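Local coordinates for protein KLLA0B12012p (Kluyveromyces lactis, PDB 6Y3P) that probably binds ATP through its C-terminal ATP-grasp domain of the tubulin-tyrosine ligase family and directly partners the mRNA decapping enzyme Dcp2, at residues F329-L334 with L344-F349; I10-P15 with F50-Y55. All coordinates share one frame; numbering follows the deposited sequence.

Contact 1: F329-L334 with L344-F349; sequences FGFDFL and LEVNAF
Strand 329-334 and strand 344-347 form the two arms of an antiparallel beta hairpin. At its start F329 lays CB beside V346 CG1, the two side chains crossing obliquely. G330 comes next, in a hydrogen-bonded pair with N347: its N reaches N347 O at 2.8 Å, almost straight at 174°, and the return bond to its O is equally short. Glycine adds no side chain to the face where N347 and D332 meet. F331 turns to the other face, in a non-hydrogen-bonded pair with V346. The branched valine suits this place because its two methyls do different work: CG2 sits over the ring centre in a CH-pi contact, 3.7 Å from the F331 centroid, while CG1 touches CE1. D332 meets a classic beta bulge: its N bonds to E345 O at 2.9 Å, and its O takes L344 N at 2.8 Å and, weakly, E345 N at 3.4 Å. R218 grips D332 OD1 in a salt bridge, while OD2 takes a weak, bent bond from N347 ND2 at 2.7 Å, with the carboxylate and amide planes 64° apart. E345 OE2 lies 4.2 Å from D332 OD2, and this acidic cluster with an asparagine is consistent with the magnesium-ATP site of ATP-grasp relatives. L334 ends the run with CD1 against L344 CD2. Strand 215-224 pairs with the edge of 329-334 that faces away from 344-347, helix 290-313 packs on F331 and F333, and helix 78-81 receives F329, V346 and A348.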
loop_
_atom_site.group_PDB
_atom_site.type_symbol
_atom_site.label_atom_id
_atom_site.label_comp_id
_atom_site.label_asym_id
_atom_site.label_seq_id
_atom_site.Cartn_x
_atom_site.Cartn_y
_atom_site.Cartn_z
ATOM N N PHE A 329 0.419 3.566 6.744
ATOM C CA PHE A 329 0.740 3.265 5.363
ATOM C C PHE A 329 -0.550 3.293 4.543
ATOM O O PHE A 329 -1.636 3.063 5.082
ATOM C CB PHE A 329 1.338 1.848 5.251
ATOM C CG PHE A 329 2.554 1.559 6.098
ATOM C CD1 PHE A 329 2.419 1.050 7.386
ATOM C CD2 PHE A 329 3.836 1.712 5.577
ATOM C CE1 PHE A 329 3.550 0.733 8.155
ATOM C CE2 PHE A 329 4.968 1.390 6.344
ATOM C CZ PHE A 329 4.815 0.912 7.629
ATOM N N GLY A 330 -0.384 3.525 3.239
ATOM C CA GLY A 330 -1.446 3.493 2.249
ATOM C C GLY A 330 -1.419 2.185 1.481
ATOM O O GLY A 330 -0.531 1.974 0.651
ATOM N N PHE A 331 -2.367 1.270 1.786
ATOM C CA PHE A 331 -2.452 -0.015 1.100
ATOM C C PHE A 331 -3.373 0.101 -0.096
ATOM O O PHE A 331 -4.523 0.502 0.047
ATOM C CB PHE A 331 -2.915 -1.134 2.034
ATOM C CG PHE A 331 -1.843 -1.800 2.857
ATOM C CD1 PHE A 331 -1.058 -1.061 3.736
ATOM C CD2 PHE A 331 -1.724 -3.182 2.875
ATOM C CE1 PHE A 331 -0.132 -1.690 4.556
ATOM C CE2 PHE A 331 -0.790 -3.810 3.696
ATOM C CZ PHE A 331 -0.001 -3.061 4.532
ATOM N N ASP A 332 -2.853 -0.226 -1.271
ATOM C CA ASP A 332 -3.625 -0.177 -2.502
ATOM C C ASP A 332 -3.999 -1.558 -2.991
ATOM O O ASP A 332 -3.138 -2.412 -3.289
ATOM C CB ASP A 332 -2.938 0.670 -3.583
ATOM C CG ASP A 332 -2.905 2.139 -3.178
ATOM O OD1 ASP A 332 -3.917 2.850 -3.417
ATOM O OD2 ASP A 332 -1.915 2.553 -2.544
ATOM N N PHE A 333 -5.313 -1.771 -3.015
ATOM C CA PHE A 333 -5.978 -2.986 -3.450
ATOM C C PHE A 333 -6.818 -2.760 -4.713
ATOM O O PHE A 333 -7.496 -1.750 -4.839
ATOM C CB PHE A 333 -6.941 -3.478 -2.354
ATOM C CG PHE A 333 -6.306 -3.987 -1.093
ATOM C CD1 PHE A 333 -5.927 -5.315 -0.976
ATOM C CD2 PHE A 333 -6.160 -3.159 0.012
ATOM C CE1 PHE A 333 -5.359 -5.791 0.218
ATOM C CE2 PHE A 333 -5.564 -3.632 1.188
ATOM C CZ PHE A 333 -5.165 -4.939 1.277
ATOM N N LEU A 334 -6.833 -3.751 -5.592
ATOM C CA LEU A 334 -7.682 -3.822 -6.781
ATOM C C LEU A 334 -8.847 -4.775 -6.418
ATOM O O LEU A 334 -8.691 -5.671 -5.586
ATOM C CB LEU A 334 -6.880 -4.402 -7.950
ATOM C CG LEU A 334 -6.169 -3.407 -8.895
ATOM C CD1 LEU A 334 -5.182 -2.528 -8.174
ATOM C CD2 LEU A 334 -5.432 -4.139 -10.002
ATOM N N LEU A 344 -1.910 -4.665 -4.440
ATOM C CA LEU A 344 -1.037 -4.190 -5.479
ATOM C C LEU A 344 0.253 -3.645 -4.874
ATOM O O LEU A 344 1.334 -4.023 -5.319
ATOM C CB LEU A 344 -1.771 -3.136 -6.338
ATOM C CG LEU A 344 -0.949 -2.411 -7.400
ATOM C CD1 LEU A 344 -0.575 -3.346 -8.581
ATOM C CD2 LEU A 344 -1.691 -1.174 -7.890
ATOM N N GLU A 345 0.147 -2.742 -3.882
ATOM C CA GLU A 345 1.319 -2.100 -3.263
ATOM C C GLU A 345 1.006 -1.485 -1.916
ATOM O O GLU A 345 -0.163 -1.277 -1.554
ATOM C CB GLU A 345 1.901 -1.010 -4.188
ATOM C CG GLU A 345 0.956 0.165 -4.412
ATOM C CD GLU A 345 1.282 1.093 -5.567
ATOM O OE1 GLU A 345 2.436 1.058 -6.049
ATOM O OE2 GLU A 345 0.387 1.871 -5.975
ATOM N N VAL A 346 2.084 -1.162 -1.195
ATOM C CA VAL A 346 2.058 -0.517 0.105
ATOM C C VAL A 346 2.881 0.757 -0.091
ATOM O O VAL A 346 4.009 0.698 -0.559
ATOM C CB VAL A 346 2.627 -1.466 1.206
ATOM C CG1 VAL A 346 2.729 -0.774 2.563
ATOM C CG2 VAL A 346 1.818 -2.762 1.308
ATOM N N ASN A 347 2.279 1.903 0.187
ATOM C CA ASN A 347 2.919 3.207 0.056
ATOM C C ASN A 347 3.136 3.838 1.422
ATOM O O ASN A 347 2.205 3.980 2.216
ATOM C CB ASN A 347 2.108 4.157 -0.844
ATOM C CG ASN A 347 1.933 3.657 -2.251
ATOM O OD1 ASN A 347 2.883 3.571 -3.035
ATOM N ND2 ASN A 347 0.715 3.294 -2.589
ATOM N N ALA A 348 4.388 4.183 1.680
ATOM C CA ALA A 348 4.868 4.891 2.858
ATOM C C ALA A 348 4.580 6.354 2.586
ATOM O O ALA A 348 4.609 6.783 1.422
ATOM C CB ALA A 348 6.383 4.704 2.998
ATOM N N PHE A 349 4.317 7.112 3.659
ATOM C CA PHE A 349 4.048 8.552 3.650
ATOM C C PHE A 349 3.060 8.945 2.512
ATOM O O PHE A 349 3.381 9.759 1.636
ATOM C CB PHE A 349 5.384 9.329 3.641
ATOM C CG PHE A 349 6.025 9.276 5.015
ATOM C CD1 PHE A 349 6.706 8.136 5.443
ATOM C CD2 PHE A 349 5.885 10.336 5.907
ATOM C CE1 PHE A 349 7.248 8.066 6.726
ATOM C CE2 PHE A 349 6.414 10.258 7.196
ATOM C CZ PHE A 349 7.106 9.130 7.594
#

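Contact 2: I10-P15 with F50-Y55; sequences IVLTIP and FHYGDY
Three backbone hydrogen bonds join the parallel strands 10-12 and 50-52 and carry on just past their ends. V11 spends both its polar groups on the partner strand, its N bonding to F50 O and its O receiving Y52 N, each at 2.8 Å; the second bond runs nearly along the C=O axis. T13 N then reaches Y52 O at a longer 3.2 Å. Between these bonds CA-H...O contacts fill in, the shortest from H51 CA to V11 O.

The polar side-chain contact is H51 with T13. With CG anti to the backbone N (chi1 179°), the imidazole leans off the sheet and forward toward T13, and NE2 donates to T13 OG1 at 2.8 Å, the hydroxyl lying in the ring plane. T13 holds OG1 in the crowded position between its N and carbonyl carbon (chi1 62°), where the hydroxyl also bonds to Q57 OE1; H51 ND1 is in turn bonded to Y69 OH. An alanine at H51 would lose both ring bonds and would probably leave the T13 hydroxyl less firmly oriented. G53 suits its place because a CB there would clash with T13 OG1.

Apolar packing occupies the opposite face, shared by I10, L12, F50 and Y52. L12 CD1 lies 3.8 Å from Y52 CB, the two side chains pointing the same way. Past the strand ends I14 brings CD1 to the edge of the Y52 ring, 3.5 Å from CD1 of the tyrosine, and its CG1 lies against D54 OD1. Helix 21-31 packs on I10, L12 and Y52, and helix 357-375 meets F50 and Y52. Strand 8-12, helix 21-31 and strand 37-38 make a beta-alpha-beta unit; 48-52 joins the other side of 8-12, and 69-71 follows it.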
loop_
_atom_site.group_PDB
_atom_site.type_symbol
_atom_site.label_atom_id
_atom_site.label_comp_id
_atom_site.label_asym_id
_atom_site.label_seq_id
_atom_site.Cartn_x
_atom_site.Cartn_y
_atom_site.Cartn_z
ATOM N N ILE A 10 5.435 16.768 22.537
ATOM C CA ILE A 10 4.951 16.416 21.194
ATOM C C ILE A 10 5.532 17.444 20.222
ATOM O O ILE A 10 5.314 18.631 20.415
ATOM C CB ILE A 10 3.389 16.306 21.091
ATOM C CG1 ILE A 10 2.861 15.017 21.753
ATOM C CG2 ILE A 10 2.905 16.354 19.618
ATOM C CD1 ILE A 10 1.370 15.069 22.187
ATOM N N VAL A 11 6.244 16.981 19.172
ATOM C CA VAL A 11 6.883 17.815 18.142
ATOM C C VAL A 11 6.193 17.563 16.787
ATOM O O VAL A 11 6.200 16.438 16.289
ATOM C CB VAL A 11 8.427 17.580 18.054
ATOM C CG1 VAL A 11 9.070 18.496 17.021
ATOM C CG2 VAL A 11 9.113 17.738 19.409
ATOM N N LEU A 12 5.600 18.604 16.202
ATOM C CA LEU A 12 4.889 18.543 14.919
ATOM C C LEU A 12 5.608 19.454 13.930
ATOM O O LEU A 12 5.343 20.647 13.911
ATOM C CB LEU A 12 3.424 18.976 15.128
ATOM C CG LEU A 12 2.412 18.792 13.975
ATOM C CD1 LEU A 12 2.362 17.337 13.477
ATOM C CD2 LEU A 12 1.016 19.236 14.422
ATOM N N THR A 13 6.548 18.889 13.154
ATOM C CA THR A 13 7.411 19.605 12.190
ATOM C C THR A 13 6.819 19.693 10.776
ATOM O O THR A 13 7.447 20.239 9.863
ATOM C CB THR A 13 8.828 19.010 12.169
ATOM O OG1 THR A 13 8.766 17.647 11.750
ATOM C CG2 THR A 13 9.527 19.133 13.513
ATOM N N ILE A 14 5.612 19.177 10.605
ATOM C CA ILE A 14 4.914 19.209 9.342
ATOM C C ILE A 14 4.477 20.634 9.010
ATOM O O ILE A 14 3.979 21.345 9.892
ATOM C CB ILE A 14 3.780 18.158 9.357
ATOM C CG1 ILE A 14 4.252 16.924 8.599
ATOM C CG2 ILE A 14 2.426 18.668 8.832
ATOM C CD1 ILE A 14 3.827 15.692 9.161
ATOM N N PRO A 15 4.719 21.085 7.752
ATOM C CA PRO A 15 4.282 22.430 7.359
ATOM C C PRO A 15 2.795 22.624 7.615
ATOM O O PRO A 15 1.986 21.726 7.353
ATOM C CB PRO A 15 4.599 22.471 5.862
ATOM C CG PRO A 15 5.703 21.486 5.694
ATOM C CD PRO A 15 5.336 20.378 6.611
ATOM N N PHE A 50 7.051 12.661 21.232
ATOM C CA PHE A 50 6.494 12.125 20.010
ATOM C C PHE A 50 6.650 13.149 18.905
ATOM O O PHE A 50 6.042 14.218 18.954
ATOM C CB PHE A 50 5.031 11.676 20.170
ATOM C CG PHE A 50 4.505 11.057 18.900
ATOM C CD1 PHE A 50 5.017 9.857 18.431
ATOM C CD2 PHE A 50 3.570 11.722 18.121
ATOM C CE1 PHE A 50 4.591 9.325 17.215
ATOM C CE2 PHE A 50 3.141 11.183 16.908
ATOM C CZ PHE A 50 3.650 9.987 16.466
ATOM N N HIS A 51 7.466 12.810 17.920
ATOM C CA HIS A 51 7.745 13.634 16.760
ATOM C C HIS A 51 6.943 13.119 15.557
ATOM O O HIS A 51 7.161 12.001 15.071
ATOM C CB HIS A 51 9.273 13.682 16.491
ATOM C CG HIS A 51 9.732 14.489 15.299
ATOM N ND1 HIS A 51 11.013 14.333 14.778
ATOM C CD2 HIS A 51 9.087 15.439 14.576
ATOM C CE1 HIS A 51 11.092 15.177 13.767
ATOM N NE2 HIS A 51 9.959 15.859 13.603
ATOM N N TYR A 52 5.952 13.911 15.139
ATOM C CA TYR A 52 5.192 13.619 13.954
ATOM C C TYR A 52 5.752 14.589 12.915
ATOM O O TYR A 52 5.645 15.810 13.075
ATOM C CB TYR A 52 3.669 13.792 14.155
ATOM C CG TYR A 52 2.862 13.129 13.056
ATOM C CD1 TYR A 52 2.869 13.631 11.760
ATOM C CD2 TYR A 52 2.146 11.962 13.294
ATOM C CE1 TYR A 52 2.173 12.999 10.729
ATOM C CE2 TYR A 52 1.417 11.336 12.276
ATOM C CZ TYR A 52 1.445 11.854 10.989
ATOM O OH TYR A 52 0.752 11.265 9.951
ATOM N N GLY A 53 6.447 14.032 11.929
ATOM C CA GLY A 53 7.055 14.792 10.851
ATOM C C GLY A 53 6.975 14.104 9.503
ATOM O O GLY A 53 6.454 12.998 9.394
ATOM N N ASP A 54 7.487 14.772 8.455
ATOM C CA ASP A 54 7.637 14.219 7.108
ATOM C C ASP A 54 8.851 13.309 7.224
ATOM O O ASP A 54 9.621 13.487 8.168
ATOM C CB ASP A 54 7.861 15.328 6.061
ATOM C CG ASP A 54 6.623 16.163 5.803
ATOM O OD1 ASP A 54 5.534 15.572 5.591
ATOM O OD2 ASP A 54 6.734 17.403 5.819
ATOM N N TYR A 55 8.982 12.295 6.341
ATOM C CA TYR A 55 10.044 11.293 6.440
ATOM C C TYR A 55 11.428 11.870 6.662
ATOM O O TYR A 55 12.120 11.431 7.584
ATOM C CB TYR A 55 10.052 10.304 5.258
ATOM C CG TYR A 55 11.037 9.178 5.489
ATOM C CD1 TYR A 55 10.870 8.286 6.549
ATOM C CD2 TYR A 55 12.173 9.044 4.695
ATOM C CE1 TYR A 55 11.786 7.261 6.786
ATOM C CE2 TYR A 55 13.105 8.032 4.928
ATOM C CZ TYR A 55 12.904 7.134 5.970
ATOM O OH TYR A 55 13.810 6.118 6.192
#

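Overall arrangement
Contact 1 lies at the centre of the chain and contact 2 about 22 Å away, centre to centre, in the N-terminal parallel sheet. Depth and position differ: contact 2 is largely buried though peripheral, whereas contact 1 is only partly buried, with an acidic, polar face opposite its apolar one. They hold different elements, a local antiparallel hairpin against parallel strands brought together from farther apart in sequence. Charge and a bulge mark the first; histidine-threonine hydrogen bonding and packing of aliphatic side chains against aromatic residues mark the second. They touch through the loops that follow the strands: F349 CE2 lies 3.4 Å from Y55 N, and the F349 and Y55 rings meet obliquely.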